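Local coordinates for nucleoplasmin-like protein (Drosophila melanogaster, PDB 1NLQ) that serves as a pentameric histone chaperone core, the N-terminal part of a protein that binds core histones and assists ATP-facilitated assembly of nucleosomal arrays, at residues E4-V9 / Y98-N103; K35-G40 / P63-K68; F48-V53 / K89-S94. All coordinates share one frame; numbering follows the deposited sequence.

Contact 1. Residues E4-V9 / Y98-N103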
loop_
_atom_site.group_PDB
_atom_site.type_symbol
_atom_site.label_atom_id
_atom_site.label_comp_id
_atom_site.label_asym_id
_atom_site.label_seq_id
_atom_site.Cartn_x
_atom_site.Cartn_y
_atom_site.Cartn_z
ATOM N N GLU A 4 -4.076 3.490 22.018
ATOM C CA GLU A 4 -3.922 4.219 20.763
ATOM C C GLU A 4 -4.996 5.268 20.520
ATOM O O GLU A 4 -6.110 5.188 21.043
ATOM C CB GLU A 4 -3.943 3.259 19.571
ATOM C CG GLU A 4 -2.690 2.455 19.381
ATOM C CD GLU A 4 -2.748 1.621 18.122
ATOM O OE1 GLU A 4 -3.221 2.137 17.079
ATOM O OE2 GLU A 4 -2.313 0.456 18.173
ATOM N N SER A 5 -4.646 6.242 19.693
ATOM C CA SER A 5 -5.553 7.309 19.317
ATOM C C SER A 5 -5.306 7.628 17.850
ATOM O O SER A 5 -4.174 7.551 17.367
ATOM C CB SER A 5 -5.297 8.558 20.151
ATOM O OG SER A 5 -6.130 9.621 19.727
ATOM N N PHE A 6 -6.372 7.978 17.144
ATOM C CA PHE A 6 -6.270 8.327 15.737
ATOM C C PHE A 6 -5.481 9.619 15.584
ATOM O O PHE A 6 -5.652 10.541 16.377
ATOM C CB PHE A 6 -7.665 8.510 15.146
ATOM C CG PHE A 6 -7.660 9.024 13.743
ATOM C CD1 PHE A 6 -7.245 8.215 12.694
ATOM C CD2 PHE A 6 -8.055 10.328 13.468
ATOM C CE1 PHE A 6 -7.223 8.694 11.391
ATOM C CE2 PHE A 6 -8.038 10.819 12.167
ATOM C CZ PHE A 6 -7.621 10.000 11.126
ATOM N N TYR A 7 -4.609 9.683 14.577
ATOM C CA TYR A 7 -3.824 10.887 14.330
ATOM C C TYR A 7 -4.266 11.432 12.985
ATOM O O TYR A 7 -4.285 10.705 11.992
ATOM C CB TYR A 7 -2.316 10.581 14.282
ATOM C CG TYR A 7 -1.433 11.822 14.201
ATOM C CD1 TYR A 7 -1.302 12.689 15.289
ATOM C CD2 TYR A 7 -0.713 12.116 13.041
ATOM C CE1 TYR A 7 -0.464 13.825 15.224
ATOM C CE2 TYR A 7 0.124 13.239 12.968
ATOM C CZ TYR A 7 0.245 14.085 14.061
ATOM O OH TYR A 7 1.090 15.172 13.995
ATOM N N GLY A 8 -4.645 12.701 12.964
ATOM C CA GLY A 8 -5.072 13.329 11.734
ATOM C C GLY A 8 -4.840 14.817 11.828
ATOM O O GLY A 8 -5.506 15.502 12.607
ATOM N N VAL A 9 -3.888 15.316 11.047
ATOM C CA VAL A 9 -3.566 16.740 11.039
ATOM C C VAL A 9 -3.545 17.278 9.609
ATOM O O VAL A 9 -3.359 16.519 8.649
ATOM C CB VAL A 9 -2.212 17.008 11.732
ATOM C CG1 VAL A 9 -2.252 16.458 13.142
ATOM C CG2 VAL A 9 -1.067 16.365 10.949
ATOM N N TYR A 98 -3.338 16.217 4.157
ATOM C CA TYR A 98 -3.751 15.580 5.394
ATOM C C TYR A 98 -2.792 14.448 5.761
ATOM O O TYR A 98 -2.379 13.670 4.904
ATOM C CB TYR A 98 -5.175 15.027 5.248
ATOM C CG TYR A 98 -6.125 15.962 4.536
ATOM C CD1 TYR A 98 -6.599 15.663 3.255
ATOM C CD2 TYR A 98 -6.552 17.149 5.137
ATOM C CE1 TYR A 98 -7.474 16.520 2.595
ATOM C CE2 TYR A 98 -7.428 18.011 4.474
ATOM C CZ TYR A 98 -7.878 17.689 3.210
ATOM O OH TYR A 98 -8.730 18.553 2.552
ATOM N N ILE A 99 -2.435 14.367 7.037
ATOM C CA ILE A 99 -1.540 13.315 7.512
ATOM C C ILE A 99 -2.340 12.428 8.460
ATOM O O ILE A 99 -2.899 12.917 9.448
ATOM C CB ILE A 99 -0.321 13.914 8.252
ATOM C CG1 ILE A 99 0.474 14.807 7.296
ATOM C CG2 ILE A 99 0.572 12.804 8.774
ATOM C CD1 ILE A 99 1.620 15.563 7.954
ATOM N N HIS A 100 -2.412 11.135 8.150
ATOM C CA HIS A 100 -3.166 10.184 8.962
ATOM C C HIS A 100 -2.304 9.069 9.542
ATOM O O HIS A 100 -1.365 8.597 8.903
ATOM C CB HIS A 100 -4.271 9.531 8.130
ATOM C CG HIS A 100 -5.146 10.503 7.405
ATOM N ND1 HIS A 100 -5.276 10.500 6.034
ATOM C CD2 HIS A 100 -5.952 11.494 7.858
ATOM C CE1 HIS A 100 -6.122 11.447 5.672
ATOM N NE2 HIS A 100 -6.547 12.064 6.759
ATOM N N GLY A 101 -2.647 8.628 10.745
ATOM C CA GLY A 101 -1.875 7.563 11.352
ATOM C C GLY A 101 -2.388 7.093 12.697
ATOM O O GLY A 101 -3.546 7.324 13.063
ATOM N N HIS A 102 -1.504 6.399 13.410
ATOM C CA HIS A 102 -1.790 5.846 14.729
ATOM C C HIS A 102 -0.934 6.561 15.749
ATOM O O HIS A 102 0.279 6.655 15.573
ATOM C CB HIS A 102 -1.439 4.359 14.783
ATOM C CG HIS A 102 -2.252 3.504 13.865
ATOM N ND1 HIS A 102 -2.936 2.390 14.305
ATOM C CD2 HIS A 102 -2.495 3.594 12.536
ATOM C CE1 HIS A 102 -3.567 1.833 13.286
ATOM N NE2 HIS A 102 -3.316 2.544 12.201
ATOM N N ASN A 103 -1.560 7.053 16.811
ATOM C CA ASN A 103 -0.838 7.743 17.872
ATOM C C ASN A 103 -0.749 6.740 19.013
ATOM O O ASN A 103 -1.675 6.610 19.800
ATOM C CB ASN A 103 -1.614 8.974 18.334
ATOM C CG ASN A 103 -0.744 9.960 19.073
ATOM O OD1 ASN A 103 0.285 9.592 19.644
ATOM N ND2 ASN A 103 -1.152 11.229 19.068
HETATM O O HOH W 1 -3.774 11.895 17.802
#
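His102 and Glu4 meet at the start of this strand pair, where ND1 of the imidazole donates to Glu4 OE1 at 2.8 Å. The carboxylate oxygen sits close to the ring plane and takes the proton on its syn side, with the two planes 54° apart. Glu4 CG is anti to the carbonyl carbon (chi1 -75°), and the chain then runs extended to the ring. NE2 of His102 is bound to Asp78 O of a neighbouring subunit; with both nitrogens engaged this way, a protonated, positively charged ring is plausible.

Beyond Glu4 the backbones form an antiparallel ladder, with Ser5, Tyr7 and Val9 in hydrogen-bonded pairs with Asn103, Gly101 and Ile99. On the face bearing Tyr7, the Asn103 amide stands nearly perpendicular to the phenol ring, ND2 coming 4.1 Å from Tyr7 CD1. One water accepts from Asn103 ND2 and donates to Phe6 O, lying in plane at the edge of the Tyr7 ring, while Asn103 OD1 is held by Trp20 NE1. Further along, Val9 CG2 packs 3.7 Å from Ile99 CB. The other face has Phe6 beside His100, pointing the same way, with Phe6 CZ 4.0 Å from His100 CD2.

Phe6 also meets Phe81 of the neighbouring subunit, whereas Tyr7 and Ile99 turn to Phe88 of strand 86-92; strand 31-39 flanks 98-103 within the sheet.

Contact 2. Residues K35-G40 / P63-K68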
loop_
_atom_site.group_PDB
_atom_site.type_symbol
_atom_site.label_atom_id
_atom_site.label_comp_id
_atom_site.label_asym_id
_atom_site.label_seq_id
_atom_site.Cartn_x
_atom_site.Cartn_y
_atom_site.Cartn_z
ATOM N N LYS A 35 0.397 6.455 8.408
ATOM C CA LYS A 35 -0.157 5.538 7.422
ATOM C C LYS A 35 -0.446 6.123 6.058
ATOM O O LYS A 35 -0.227 5.466 5.047
ATOM C CB LYS A 35 -1.446 4.917 7.961
ATOM C CG LYS A 35 -1.261 3.997 9.155
ATOM C CD LYS A 35 -0.489 2.761 8.749
ATOM C CE LYS A 35 -0.513 1.687 9.827
ATOM N NZ LYS A 35 0.120 0.426 9.340
ATOM N N GLN A 36 -0.954 7.345 6.033
ATOM C CA GLN A 36 -1.327 7.976 4.778
ATOM C C GLN A 36 -1.152 9.490 4.789
ATOM O O GLN A 36 -1.366 10.151 5.803
ATOM C CB GLN A 36 -2.794 7.608 4.465
ATOM C CG GLN A 36 -3.425 8.326 3.283
ATOM C CD GLN A 36 -4.893 7.948 3.076
ATOM O OE1 GLN A 36 -5.215 7.108 2.240
ATOM N NE2 GLN A 36 -5.783 8.564 3.848
ATOM N N ILE A 37 -0.717 10.025 3.650
ATOM C CA ILE A 37 -0.553 11.464 3.469
ATOM C C ILE A 37 -1.329 11.697 2.187
ATOM O O ILE A 37 -0.970 11.195 1.124
ATOM C CB ILE A 37 0.927 11.872 3.333
ATOM C CG1 ILE A 37 1.663 11.515 4.630
ATOM C CG2 ILE A 37 1.029 13.376 3.103
ATOM C CD1 ILE A 37 3.133 11.908 4.668
ATOM N N LEU A 38 -2.404 12.460 2.319
ATOM C CA LEU A 38 -3.342 12.705 1.239
ATOM C C LEU A 38 -3.465 14.159 0.813
ATOM O O LEU A 38 -3.522 15.053 1.656
ATOM C CB LEU A 38 -4.698 12.173 1.708
ATOM C CG LEU A 38 -5.978 12.295 0.887
ATOM C CD1 LEU A 38 -5.893 11.459 -0.385
ATOM C CD2 LEU A 38 -7.130 11.818 1.761
ATOM N N LEU A 39 -3.514 14.379 -0.501
ATOM C CA LEU A 39 -3.636 15.719 -1.060
ATOM C C LEU A 39 -5.112 16.113 -1.172
ATOM O O LEU A 39 -5.921 15.372 -1.716
ATOM C CB LEU A 39 -2.981 15.762 -2.442
ATOM C CG LEU A 39 -2.953 17.132 -3.137
ATOM C CD1 LEU A 39 -2.050 18.084 -2.367
ATOM C CD2 LEU A 39 -2.448 16.965 -4.564
ATOM N N GLY A 40 -5.452 17.289 -0.656
ATOM C CA GLY A 40 -6.834 17.747 -0.710
ATOM C C GLY A 40 -7.362 17.979 -2.113
ATOM O O GLY A 40 -6.609 18.315 -3.027
ATOM N N PRO A 63 12.008 14.743 2.879
ATOM C CA PRO A 63 10.613 14.738 2.419
ATOM C C PRO A 63 10.038 13.324 2.577
ATOM O O PRO A 63 10.721 12.343 2.271
ATOM C CB PRO A 63 10.736 15.136 0.947
ATOM C CG PRO A 63 11.963 16.010 0.929
ATOM C CD PRO A 63 12.909 15.242 1.825
ATOM N N ILE A 64 8.803 13.210 3.067
ATOM C CA ILE A 64 8.190 11.894 3.221
ATOM C C ILE A 64 6.987 11.747 2.311
ATOM O O ILE A 64 6.358 10.688 2.246
ATOM C CB ILE A 64 7.768 11.593 4.678
ATOM C CG1 ILE A 64 6.830 12.678 5.212
ATOM C CG2 ILE A 64 9.008 11.420 5.537
ATOM C CD1 ILE A 64 6.243 12.303 6.571
ATOM N N ALA A 65 6.679 12.819 1.597
ATOM C CA ALA A 65 5.565 12.820 0.663
ATOM C C ALA A 65 5.774 13.845 -0.449
ATOM O O ALA A 65 6.167 14.979 -0.194
ATOM C CB ALA A 65 4.254 13.125 1.410
ATOM N N VAL A 66 5.543 13.421 -1.684
ATOM C CA VAL A 66 5.617 14.298 -2.847
ATOM C C VAL A 66 4.300 13.992 -3.545
ATOM O O VAL A 66 4.110 12.886 -4.052
ATOM C CB VAL A 66 6.788 13.947 -3.788
ATOM C CG1 VAL A 66 6.704 14.807 -5.064
ATOM C CG2 VAL A 66 8.107 14.205 -3.088
ATOM N N LEU A 67 3.386 14.959 -3.539
ATOM C CA LEU A 67 2.070 14.786 -4.140
ATOM C C LEU A 67 1.821 15.838 -5.218
ATOM O O LEU A 67 2.435 16.904 -5.218
ATOM C CB LEU A 67 0.987 14.915 -3.066
ATOM C CG LEU A 67 1.145 14.065 -1.799
ATOM C CD1 LEU A 67 0.165 14.536 -0.745
ATOM C CD2 LEU A 67 0.934 12.597 -2.124
ATOM N N LYS A 68 0.922 15.525 -6.143
ATOM C CA LYS A 68 0.578 16.462 -7.207
ATOM C C LYS A 68 -0.733 16.052 -7.860
ATOM O O LYS A 68 -0.861 14.941 -8.367
ATOM C CB LYS A 68 1.693 16.523 -8.258
ATOM C CG LYS A 68 1.428 17.573 -9.349
ATOM C CD LYS A 68 2.641 17.849 -10.237
ATOM C CE LYS A 68 3.039 16.649 -11.070
ATOM N NZ LYS A 68 3.999 17.042 -12.154
#
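Gln36 NE2 is gripped by two acceptors, His100 ND1 in its own chain and Ile64 O of a neighbouring subunit; Ile64 O here receives the same bond from the subunit on its other side. Between 35-40 and 63-68 themselves there is no hydrogen bond, and the join is made by aliphatic side chains. Ile37 spans Ile64, Ala65 and Leu67. Its CD1 touches Ile64 CD1 at 3.7 Å, the two side chains crossing at about a right angle, and its CG2 rests 3.7 Å from Ala65 CB. With CG1 between the backbone N and the carbonyl carbon (chi1 56°), Ile64 sets that atom against Ile37 CD1.

The axes of the two segments approach to 7.6 Å, 26° from parallel, one in each sheet of the nucleoplasmin jelly-roll sandwich, so these residues fill the interior between its sheets. Classic bulges at Lys35-Gln36, opposite His100, and at Ile64-Ala65, opposite Val51, interrupt both strands.

Nearer the strand ends, Leu67 CD1 lies 3.7 Å from Leu39 N and 3.8 Å from Leu39 CB. Leu39 CD2 comes 3.8 Å from the backbone C of Lys68. The side chain of Lys68 is about 7 Å from that of Glu45, both inferred to take part in contact between pentamers.

Contact 3. Residues F48-V53 / K89-S94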
loop_
_atom_site.group_PDB
_atom_site.type_symbol
_atom_site.label_atom_id
_atom_site.label_comp_id
_atom_site.label_asym_id
_atom_site.label_seq_id
_atom_site.Cartn_x
_atom_site.Cartn_y
_atom_site.Cartn_z
ATOM N N PHE A 48 3.252 20.725 -7.243
ATOM C CA PHE A 48 3.886 19.803 -6.324
ATOM C C PHE A 48 3.681 20.239 -4.890
ATOM O O PHE A 48 3.844 21.411 -4.550
ATOM C CB PHE A 48 5.384 19.698 -6.610
ATOM C CG PHE A 48 5.726 18.712 -7.678
ATOM C CD1 PHE A 48 6.282 19.130 -8.882
ATOM C CD2 PHE A 48 5.486 17.353 -7.485
ATOM C CE1 PHE A 48 6.595 18.211 -9.879
ATOM C CE2 PHE A 48 5.797 16.421 -8.483
ATOM C CZ PHE A 48 6.351 16.849 -9.678
ATOM N N ASN A 49 3.308 19.278 -4.055
ATOM C CA ASN A 49 3.107 19.512 -2.635
ATOM C C ASN A 49 4.044 18.538 -1.954
ATOM O O ASN A 49 3.930 17.330 -2.138
ATOM C CB ASN A 49 1.656 19.242 -2.244
ATOM C CG ASN A 49 0.776 20.466 -2.416
ATOM O OD1 ASN A 49 0.462 21.155 -1.446
ATOM N ND2 ASN A 49 0.392 20.749 -3.652
ATOM N N VAL A 50 4.977 19.073 -1.176
ATOM C CA VAL A 50 5.971 18.252 -0.505
ATOM C C VAL A 50 5.947 18.430 1.002
ATOM O O VAL A 50 5.997 19.553 1.503
ATOM C CB VAL A 50 7.391 18.596 -1.028
ATOM C CG1 VAL A 50 8.438 17.722 -0.352
ATOM C CG2 VAL A 50 7.426 18.414 -2.535
ATOM N N VAL A 51 5.860 17.311 1.713
ATOM C CA VAL A 51 5.851 17.313 3.168
ATOM C C VAL A 51 7.201 16.785 3.624
ATOM O O VAL A 51 7.654 15.743 3.167
ATOM C CB VAL A 51 4.745 16.402 3.739
ATOM C CG1 VAL A 51 4.813 16.378 5.260
ATOM C CG2 VAL A 51 3.381 16.888 3.282
ATOM N N GLU A 52 7.849 17.520 4.511
ATOM C CA GLU A 52 9.148 17.119 5.018
ATOM C C GLU A 52 9.004 16.756 6.482
ATOM O O GLU A 52 8.309 17.446 7.228
ATOM C CB GLU A 52 10.133 18.271 4.880
ATOM C CG GLU A 52 11.495 17.978 5.470
ATOM C CD GLU A 52 12.265 19.242 5.751
ATOM O OE1 GLU A 52 12.695 19.919 4.795
ATOM O OE2 GLU A 52 12.427 19.558 6.947
ATOM N N VAL A 53 9.643 15.671 6.898
ATOM C CA VAL A 53 9.571 15.268 8.290
ATOM C C VAL A 53 10.892 15.639 8.956
ATOM O O VAL A 53 11.955 15.545 8.344
ATOM C CB VAL A 53 9.299 13.736 8.442
ATOM C CG1 VAL A 53 10.485 12.927 7.963
ATOM C CG2 VAL A 53 9.005 13.406 9.896
ATOM N N LYS A 89 6.403 19.440 7.885
ATOM C CA LYS A 89 6.268 20.763 7.296
ATOM C C LYS A 89 5.995 20.720 5.807
ATOM O O LYS A 89 6.601 19.938 5.086
ATOM C CB LYS A 89 7.521 21.598 7.541
ATOM C CG LYS A 89 7.345 23.018 7.047
ATOM C CD LYS A 89 8.474 23.935 7.448
ATOM C CE LYS A 89 8.220 25.319 6.868
ATOM N NZ LYS A 89 9.309 26.282 7.147
ATOM N N LEU A 90 5.077 21.570 5.356
ATOM C CA LEU A 90 4.743 21.655 3.941
ATOM C C LEU A 90 5.766 22.621 3.349
ATOM O O LEU A 90 5.582 23.836 3.395
ATOM C CB LEU A 90 3.324 22.194 3.771
ATOM C CG LEU A 90 2.747 22.197 2.352
ATOM C CD1 LEU A 90 2.660 20.771 1.811
ATOM C CD2 LEU A 90 1.357 22.827 2.389
ATOM N N ILE A 91 6.849 22.074 2.805
ATOM C CA ILE A 91 7.924 22.895 2.247
ATOM C C ILE A 91 7.742 23.310 0.784
ATOM O O ILE A 91 8.558 24.068 0.243
ATOM C CB ILE A 91 9.297 22.197 2.405
ATOM C CG1 ILE A 91 9.313 20.878 1.628
ATOM C CG2 ILE A 91 9.585 21.937 3.879
ATOM C CD1 ILE A 91 10.678 20.217 1.572
ATOM N N LYS A 92 6.683 22.812 0.145
ATOM C CA LYS A 92 6.381 23.160 -1.246
ATOM C C LYS A 92 4.894 22.908 -1.487
ATOM O O LYS A 92 4.359 21.876 -1.069
ATOM C CB LYS A 92 7.210 22.313 -2.215
ATOM C CG LYS A 92 7.274 22.848 -3.637
ATOM C CD LYS A 92 8.271 22.044 -4.475
ATOM C CE LYS A 92 8.729 22.826 -5.711
ATOM N NZ LYS A 92 9.929 22.200 -6.347
ATOM N N GLY A 93 4.235 23.849 -2.155
ATOM C CA GLY A 93 2.812 23.710 -2.418
ATOM C C GLY A 93 1.977 24.436 -1.375
ATOM O O GLY A 93 2.492 24.866 -0.342
ATOM N N SER A 94 0.680 24.566 -1.628
ATOM C CA SER A 94 -0.183 25.257 -0.682
ATOM C C SER A 94 -1.192 24.336 -0.022
ATOM O O SER A 94 -1.954 24.754 0.850
ATOM C CB SER A 94 -0.898 26.422 -1.370
ATOM O OG SER A 94 0.056 27.384 -1.791
#
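Asn49 turns one face of its amide to Gly93, whose CA sits over the group 3.8 Å from Asn49 CG. At the amide's ends OD1 accepts from Gly95 N and ND2 donates to Glu47 O, which fix its rotation; Ser94 N is close to OD1 but poorly angled, and bonds instead to Glu47 OE2. The ring of Phe48 leans away from 89-94 toward Val66 and Lys68, with Arg73 of a neighbouring subunit also against its side chain. Of that side chain, CB comes nearest to 89-94, 4.3 Å from Lys92 CD, while Phe48 O lies against Gly93 CA.

The carboxylate of Glu52 has Ile91 CD1 and CG2 at OE1, the former 3.8 Å away, the two side chains crossing at about a right angle, while OE2 is bound to Asn54 ND2.

In the middle the antiparallel ladder is broken by a classic beta bulge: Ile91 and Lys92 both face Val50, whose N donates to Lys92 O at 2.9 Å and whose O takes Ile91 N at 3.0 Å. Ile91 has CG1 in the crowded position between the backbone N and the carbonyl carbon (chi1 62°), from where it packs 3.8 Å from Val50 CG1. Lys92 CB lies 3.9 Å from Val50 CB. Past the bulge, Glu52 and Lys89 close a hydrogen-bonded pair. On the face turned into the jelly-roll interior, Val51 CG2 and Leu90 CD1 stand 4.2 Å apart, with Val97 of the opposing sheet packed on both. Gly93 turns off the strand at phi 96°, where a CB would clash with Asn49 CG and Phe48 O.

From the N terminus, strand 4-11 waits for almost the whole chain before 97-104 pairs with it, so contact 1 closes the longest loop and encloses the other two. Within it, 35-40 comes first, then 48-53, 63-68 and 89-94: contacts 2 and 3 therefore cross. Contact 1 stitches one sheet and contact 3 the other, while contact 2 bridges between them. Strand 31-39 lies beside 97-104, bound through His100 N to Gln36 O, and strand 60-68 lies beside 48-55, bound through Ile64 N to Val51 O. Ile99 and Val51 also touch across the interior, joining contacts 1 and 3 directly.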